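Local coordinates for protein DNA-directed RNA polymerase subunit L (Thermoplasma acidophilum, PDB 1XPP) that probably serves as a small assembly subunit of archaeal RNA polymerase, the enzyme that transcribes DNA into RNA, and belongs to the Rpo11/RPB11 family, at residues Ile65-Lys70 with Ser76-Ala81. Sequence-based numbering, arbitrary orientation.
Sequences IYVRVK and SAIKRA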
ATOM      1  N   ILE D  65       6.861  -2.905 -14.343  1.00 15.08           N
ATOM      2  CA  ILE D  65       6.848  -3.856 -15.442  1.00 15.24           C
ATOM      3  C   ILE D  65       6.886  -3.104 -16.765  1.00 15.11           C
ATOM      4  O   ILE D  65       6.361  -1.999 -16.876  1.00 17.44           O
ATOM      5  CB  ILE D  65       5.629  -4.845 -15.378  1.00 14.55           C
ATOM      6  CG1 ILE D  65       4.296  -4.118 -15.526  1.00 19.09           C
ATOM      7  CG2 ILE D  65       5.655  -5.660 -14.112  1.00 15.53           C
ATOM      8  CD1 ILE D  65       3.133  -5.052 -15.874  1.00 20.76           C
ATOM      9  N   TYR D  66       7.573  -3.707 -17.746  1.00 15.31           N
ATOM     10  CA  TYR D  66       7.764  -3.142 -19.066  1.00 15.48           C
ATOM     11  C   TYR D  66       7.323  -4.193 -20.099  1.00 15.79           C
ATOM     12  O   TYR D  66       7.709  -5.363 -20.012  1.00 16.06           O
ATOM     13  CB  TYR D  66       9.256  -2.885 -19.286  1.00 15.76           C
ATOM     14  CG  TYR D  66       9.631  -2.589 -20.718  1.00 18.33           C
ATOM     15  CD1 TYR D  66       9.132  -1.455 -21.374  1.00 19.24           C
ATOM     16  CD2 TYR D  66      10.437  -3.455 -21.417  1.00 20.38           C
ATOM     17  CE1 TYR D  66       9.496  -1.192 -22.698  1.00 21.74           C
ATOM     18  CE2 TYR D  66      10.799  -3.197 -22.732  1.00 23.73           C
ATOM     19  CZ  TYR D  66      10.329  -2.073 -23.345  1.00 21.66           C
ATOM     20  OH  TYR D  66      10.682  -1.845 -24.657  1.00 26.73           O
ATOM     21  N   VAL D  67       6.522  -3.755 -21.060  1.00 16.31           N
ATOM     22  CA  VAL D  67       6.028  -4.662 -22.093  1.00 17.19           C
ATOM     23  C   VAL D  67       6.198  -3.974 -23.435  1.00 17.63           C
ATOM     24  O   VAL D  67       5.787  -2.825 -23.595  1.00 18.53           O
ATOM     25  CB  VAL D  67       4.507  -4.992 -21.877  1.00 15.89           C
ATOM     26  CG1 VAL D  67       3.997  -5.935 -22.951  1.00 18.23           C
ATOM     27  CG2 VAL D  67       4.262  -5.608 -20.485  1.00 18.66           C
ATOM     28  N   ARG D  68       6.805  -4.684 -24.371  1.00 19.00           N
ATOM     29  CA  ARG D  68       6.842  -4.246 -25.771  1.00 21.30           C
ATOM     30  C   ARG D  68       6.217  -5.318 -26.662  1.00 21.06           C
ATOM     31  O   ARG D  68       6.519  -6.484 -26.535  1.00 21.54           O
ATOM     32  CB  ARG D  68       8.266  -3.957 -26.228  1.00 22.05           C
ATOM     33  CG  ARG D  68       8.364  -3.473 -27.698  1.00 26.46           C
ATOM     34  CD  ARG D  68       9.795  -3.048 -28.062  1.00 31.39           C
ATOM     35  NE  ARG D  68      10.801  -3.936 -27.491  1.00 35.73           N
ATOM     36  CZ  ARG D  68      11.435  -4.896 -28.159  1.00 38.55           C
ATOM     37  NH1 ARG D  68      11.188  -5.100 -29.446  1.00 41.38           N
ATOM     38  NH2 ARG D  68      12.332  -5.653 -27.538  1.00 40.76           N
ATOM     39  N   VAL D  69       5.370  -4.873 -27.588  1.00 22.67           N
ATOM     40  CA  VAL D  69       4.642  -5.781 -28.484  1.00 24.04           C
ATOM     41  C   VAL D  69       5.170  -5.721 -29.939  1.00 26.16           C
ATOM     42  O   VAL D  69       5.670  -4.668 -30.374  1.00 27.59           O
ATOM     43  CB  VAL D  69       3.108  -5.478 -28.424  1.00 23.05           C
ATOM     44  CG1 VAL D  69       2.553  -5.780 -26.993  1.00 23.17           C
ATOM     45  CG2 VAL D  69       2.779  -4.064 -28.812  1.00 23.72           C
ATOM     46  N   LYS D  70       5.084  -6.853 -30.643  1.00 28.74           N
ATOM     47  CA  LYS D  70       5.265  -6.873 -32.124  1.00 30.57           C
ATOM     48  C   LYS D  70       4.045  -6.290 -32.842  1.00 31.51           C
ATOM     49  O   LYS D  70       4.171  -5.709 -33.929  1.00 33.17           O
ATOM     50  CB  LYS D  70       5.438  -8.287 -32.682  1.00 30.84           C
ATOM     51  CG  LYS D  70       6.344  -9.239 -31.946  1.00 33.18           C
ATOM     52  CD  LYS D  70       6.049 -10.679 -32.381  1.00 37.16           C
ATOM     53  CE  LYS D  70       6.954 -11.660 -31.686  1.00 37.73           C
ATOM     54  NZ  LYS D  70       6.311 -13.011 -31.572  1.00 39.63           N
ATOM     55  N   SER D  76      -3.050  -3.801 -24.273  1.00 20.58           N
ATOM     56  CA  SER D  76      -3.836  -5.009 -24.595  1.00 19.85           C
ATOM     57  C   SER D  76      -3.165  -6.324 -24.195  1.00 19.04           C
ATOM     58  O   SER D  76      -3.848  -7.275 -23.759  1.00 18.49           O
ATOM     59  CB  SER D  76      -4.192  -5.047 -26.089  1.00 20.79           C
ATOM     60  OG  SER D  76      -4.977  -3.896 -26.346  1.00 23.62           O
ATOM     61  N   ALA D  77      -1.844  -6.410 -24.350  1.00 17.59           N
ATOM     62  CA  ALA D  77      -1.115  -7.605 -23.981  1.00 18.36           C
ATOM     63  C   ALA D  77      -1.238  -7.787 -22.469  1.00 17.62           C
ATOM     64  O   ALA D  77      -1.453  -8.896 -21.992  1.00 17.79           O
ATOM     65  CB  ALA D  77       0.377  -7.547 -24.429  1.00 18.90           C
ATOM     66  N   ILE D  78      -1.112  -6.704 -21.708  1.00 17.76           N
ATOM     67  CA  ILE D  78      -1.302  -6.799 -20.259  1.00 15.90           C
ATOM     68  C   ILE D  78      -2.734  -7.284 -19.932  1.00 16.65           C
ATOM     69  O   ILE D  78      -2.904  -8.233 -19.149  1.00 14.68           O
ATOM     70  CB  ILE D  78      -0.992  -5.493 -19.545  1.00 17.49           C
ATOM     71  CG1 ILE D  78       0.496  -5.165 -19.753  1.00 17.27           C
ATOM     72  CG2 ILE D  78      -1.439  -5.598 -18.056  1.00 17.39           C
ATOM     73  CD1 ILE D  78       0.932  -3.798 -19.237  1.00 19.00           C
ATOM     74  N   LYS D  79      -3.731  -6.676 -20.566  1.00 15.84           N
ATOM     75  CA  LYS D  79      -5.122  -7.086 -20.318  1.00 16.55           C
ATOM     76  C   LYS D  79      -5.328  -8.574 -20.627  1.00 16.13           C
ATOM     77  O   LYS D  79      -5.945  -9.288 -19.816  1.00 16.16           O
ATOM     78  CB  LYS D  79      -6.122  -6.249 -21.123  1.00 15.46           C
ATOM     79  CG  LYS D  79      -7.588  -6.621 -20.787  1.00 17.24           C
ATOM     80  CD  LYS D  79      -8.603  -5.748 -21.502  1.00 20.60           C
ATOM     81  CE  LYS D  79     -10.021  -6.221 -21.134  1.00 21.12           C
ATOM     82  NZ  LYS D  79     -11.001  -5.464 -21.981  1.00 23.58           N
ATOM     83  N   ARG D  80      -4.865  -9.049 -21.784  1.00 16.04           N
ATOM     84  CA  ARG D  80      -5.041 -10.479 -22.131  1.00 15.88           C
ATOM     85  C   ARG D  80      -4.518 -11.387 -21.033  1.00 16.04           C
ATOM     86  O   ARG D  80      -5.166 -12.393 -20.630  1.00 16.68           O
ATOM     87  CB  ARG D  80      -4.378 -10.816 -23.484  1.00 16.85           C
ATOM     88  CG  ARG D  80      -5.111 -10.126 -24.675  1.00 18.99           C
ATOM     89  CD  ARG D  80      -4.554 -10.596 -26.040  1.00 19.39           C
ATOM     90  NE  ARG D  80      -3.140 -10.285 -26.298  1.00 20.60           N
ATOM     91  CZ  ARG D  80      -2.726  -9.162 -26.880  1.00 19.84           C
ATOM     92  NH1 ARG D  80      -3.592  -8.204 -27.216  1.00 22.62           N
ATOM     93  NH2 ARG D  80      -1.416  -8.992 -27.096  1.00 21.00           N
ATOM     94  N   ALA D  81      -3.325 -11.051 -20.532  1.00 14.83           N
ATOM     95  CA  ALA D  81      -2.704 -11.880 -19.506  1.00 14.80           C
ATOM     96  C   ALA D  81      -3.447 -11.868 -18.192  1.00 14.57           C
ATOM     97  O   ALA D  81      -3.588 -12.932 -17.558  1.00 14.85           O
ATOM     98  CB  ALA D  81      -1.261 -11.460 -19.272  1.00 15.83           C
TER
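V67, on strand 64-69 of the antiparallel sheet, meets I78 and A77 of helix 74-105 in the alpha+beta dimerisation domain of the Rpb3/Rpb11 type. The axes of strand 65-69 and helix 76-81 approach to 9.4 Å at 110°, a steep crossing; the neighbouring helix residues A77 and I78 meet the alternate strand residues on the helix-facing side. V67, I65 and V69 direct their CB atoms to the helix, while Y66 and R68 face the other way, R68 forming salt bridges with D49 and E50 of strand 48-54.

I78 can be followed outward. Its CB carries CG1 anti to the carbonyl carbon (chi1 -63°), which aims the longer branch at the sheet. CG1 lies 3.9 Å from V67 CG2. The extended chi2 of 173° carries CD1 further, to 4.0 Å from the same V67 CG2 and 4.2 Å from I65 CD1, so the tip bridges two strand residues. I78 also packs on I23 of strand 22-28 and on F96 of the second subunit, another copy of this protein, so the contact adjoins an intersubunit one. The preceding helical residue, A77, offers a single methyl to both valines: its CB is 4.2 Å from V67 CG1 and 3.8 Å from V69 CG1.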